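Local coordinates for putative CRISPR-associated endoribonuclease-like protein Cas6nc (Pyrococcus horikoshii, PDB 3QJL), which binds CRISPR RNA as a Cas6-family RAMP protein of the prokaryotic adaptive immune system that protects against viruses and other mobile genetic elements, at residues A[31-36]-A[42-47]. Residues are numbered along the deposited sequence; the frame is centred on the assembly and turned at random.
Sequences QILEKV and TIAKLL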
loop_
_atom_site.group_PDB
_atom_site.type_symbol
_atom_site.label_atom_id
_atom_site.label_comp_id
_atom_site.label_asym_id
_atom_site.label_seq_id
_atom_site.Cartn_x
_atom_site.Cartn_y
_atom_site.Cartn_z
ATOM N N GLN A 31 -9.779 26.990 0.146
ATOM C CA GLN A 31 -8.874 28.020 -0.359
ATOM C C GLN A 31 -9.125 28.329 -1.840
ATOM O O GLN A 31 -9.255 29.491 -2.236
ATOM C CB GLN A 31 -7.430 27.576 -0.156
ATOM C CG GLN A 31 -6.546 28.616 0.465
ATOM C CD GLN A 31 -5.624 28.028 1.494
ATOM O OE1 GLN A 31 -4.410 28.250 1.467
ATOM N NE2 GLN A 31 -6.197 27.266 2.420
ATOM N N ILE A 32 -9.176 27.288 -2.660
ATOM C CA ILE A 32 -9.529 27.454 -4.060
ATOM C C ILE A 32 -10.909 28.112 -4.193
ATOM O O ILE A 32 -11.060 29.105 -4.901
ATOM C CB ILE A 32 -9.511 26.113 -4.791
ATOM C CG1 ILE A 32 -8.083 25.734 -5.153
ATOM C CG2 ILE A 32 -10.377 26.156 -6.013
ATOM C CD1 ILE A 32 -7.980 24.346 -5.771
ATOM N N LEU A 33 -11.906 27.583 -3.491
ATOM C CA LEU A 33 -13.259 28.142 -3.540
ATOM C C LEU A 33 -13.245 29.663 -3.341
ATOM O O LEU A 33 -13.834 30.409 -4.115
ATOM C CB LEU A 33 -14.145 27.488 -2.480
ATOM C CG LEU A 33 -15.624 27.762 -2.700
ATOM C CD1 LEU A 33 -16.052 27.241 -4.058
ATOM C CD2 LEU A 33 -16.458 27.142 -1.614
ATOM N N GLU A 34 -12.560 30.098 -2.290
ATOM C CA GLU A 34 -12.405 31.506 -1.949
ATOM C C GLU A 34 -11.788 32.285 -3.107
ATOM O O GLU A 34 -12.299 33.337 -3.510
ATOM C CB GLU A 34 -11.517 31.605 -0.711
ATOM C CG GLU A 34 -11.035 32.978 -0.337
ATOM C CD GLU A 34 -10.140 32.944 0.899
ATOM O OE1 GLU A 34 -10.218 33.895 1.711
ATOM O OE2 GLU A 34 -9.359 31.970 1.062
ATOM N N LYS A 35 -10.688 31.758 -3.643
ATOM C CA LYS A 35 -9.998 32.397 -4.750
ATOM C C LYS A 35 -10.867 32.517 -6.003
ATOM O O LYS A 35 -10.943 33.586 -6.592
ATOM C CB LYS A 35 -8.694 31.679 -5.055
ATOM C CG LYS A 35 -7.708 31.747 -3.915
ATOM C CD LYS A 35 -6.387 31.111 -4.286
ATOM C CE LYS A 35 -5.507 30.926 -3.069
ATOM N NZ LYS A 35 -5.429 32.157 -2.229
ATOM N N VAL A 36 -11.524 31.438 -6.409
ATOM C CA VAL A 36 -12.428 31.496 -7.555
ATOM C C VAL A 36 -13.604 32.420 -7.265
ATOM O O VAL A 36 -14.095 33.125 -8.144
ATOM C CB VAL A 36 -12.988 30.109 -7.923
ATOM C CG1 VAL A 36 -13.975 30.211 -9.085
ATOM C CG2 VAL A 36 -11.860 29.156 -8.259
ATOM N N THR A 42 -20.091 32.800 -9.699
ATOM C CA THR A 42 -21.111 31.957 -10.294
ATOM C C THR A 42 -20.548 30.559 -10.527
ATOM O O THR A 42 -21.261 29.557 -10.443
ATOM C CB THR A 42 -21.613 32.603 -11.612
ATOM O OG1 THR A 42 -21.997 31.592 -12.543
ATOM C CG2 THR A 42 -20.515 33.453 -12.241
ATOM N N ILE A 43 -19.255 30.493 -10.809
ATOM C CA ILE A 43 -18.580 29.212 -10.955
ATOM C C ILE A 43 -18.236 28.622 -9.588
ATOM O O ILE A 43 -18.335 27.409 -9.374
ATOM C CB ILE A 43 -17.333 29.342 -11.841
ATOM C CG1 ILE A 43 -17.717 29.047 -13.290
ATOM C CG2 ILE A 43 -16.216 28.415 -11.367
ATOM C CD1 ILE A 43 -16.549 29.004 -14.225
ATOM N N ALA A 44 -17.840 29.493 -8.665
ATOM C CA ALA A 44 -17.576 29.082 -7.302
ATOM C C ALA A 44 -18.738 28.217 -6.805
ATOM O O ALA A 44 -18.528 27.193 -6.153
ATOM C CB ALA A 44 -17.382 30.296 -6.410
ATOM N N LYS A 45 -19.962 28.610 -7.140
ATOM C CA LYS A 45 -21.128 27.849 -6.701
ATOM C C LYS A 45 -21.147 26.433 -7.254
ATOM O O LYS A 45 -21.801 25.561 -6.692
ATOM C CB LYS A 45 -22.432 28.568 -7.053
ATOM C CG LYS A 45 -22.596 29.904 -6.344
ATOM C CD LYS A 45 -24.054 30.336 -6.274
ATOM C CE LYS A 45 -24.166 31.817 -5.939
ATOM N NZ LYS A 45 -23.752 32.674 -7.096
ATOM N N LEU A 46 -20.449 26.205 -8.361
ATOM C CA LEU A 46 -20.344 24.857 -8.916
ATOM C C LEU A 46 -19.309 24.059 -8.129
ATOM O O LEU A 46 -19.516 22.890 -7.797
ATOM C CB LEU A 46 -19.972 24.893 -10.398
ATOM C CG LEU A 46 -20.959 25.589 -11.339
ATOM C CD1 LEU A 46 -20.514 25.450 -12.793
ATOM C CD2 LEU A 46 -22.363 25.044 -11.158
ATOM N N LEU A 47 -18.196 24.713 -7.823
ATOM C CA LEU A 47 -17.137 24.097 -7.051
ATOM C C LEU A 47 -17.677 23.540 -5.745
ATOM O O LEU A 47 -17.280 22.460 -5.307
ATOM C CB LEU A 47 -16.049 25.126 -6.740
ATOM C CG LEU A 47 -15.168 25.648 -7.871
ATOM C CD1 LEU A 47 -13.937 26.295 -7.265
ATOM C CD2 LEU A 47 -14.759 24.543 -8.812
#
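Val36 and Leu47 meet tip to tip in a helical hairpin, where the chain leaves helix 25-39 and doubles back as the short helix 41-47. The local axes run almost antiparallel, at 162°, and approach to 8.9 Å. Val36 points toward the second helix and uses its whole side chain. Its CB lies 4.0 Å from Leu47 CD1. CG1, anti to the backbone N (chi1 178°), carries on to Ile43 CG2 at 3.7 Å and also touches the backbone N of Ala44. CG2, the branch beside its own backbone N, packs 3.7 Å from Leu47 CD1. That same Leu47 methyl is shared with Ile32, whose side chain crosses that of Leu47 at about a right angle and brings its CG2 within 3.8 Å of CD1. One turn before Val36, Leu33 slides past Leu47 in the opposite direction. Its chi1 of -166° sends CG away from the backbone N, and CD1 touches both Leu47 CB and Ala44 CB, the latter at 4.1 Å. Val36 CA and Ala44 CA are 5.7 Å apart, a closeness consistent with the single methyl of Ala44. Helix 88-100 of the same ferredoxin-like domain covers one flank through Ala97 on Val36, Ala93 on Ile43 and Ile90 on Leu47. Trp54 touches Ile32 and hydrogen-bonds through NE1 to Leu47 O. The bound RNA is about 15 Å away by nearest atoms. With no hydrogen bond across the two segments, the contact rests on apolar packing, so it depends on shape fit and burial rather than on directed bonds.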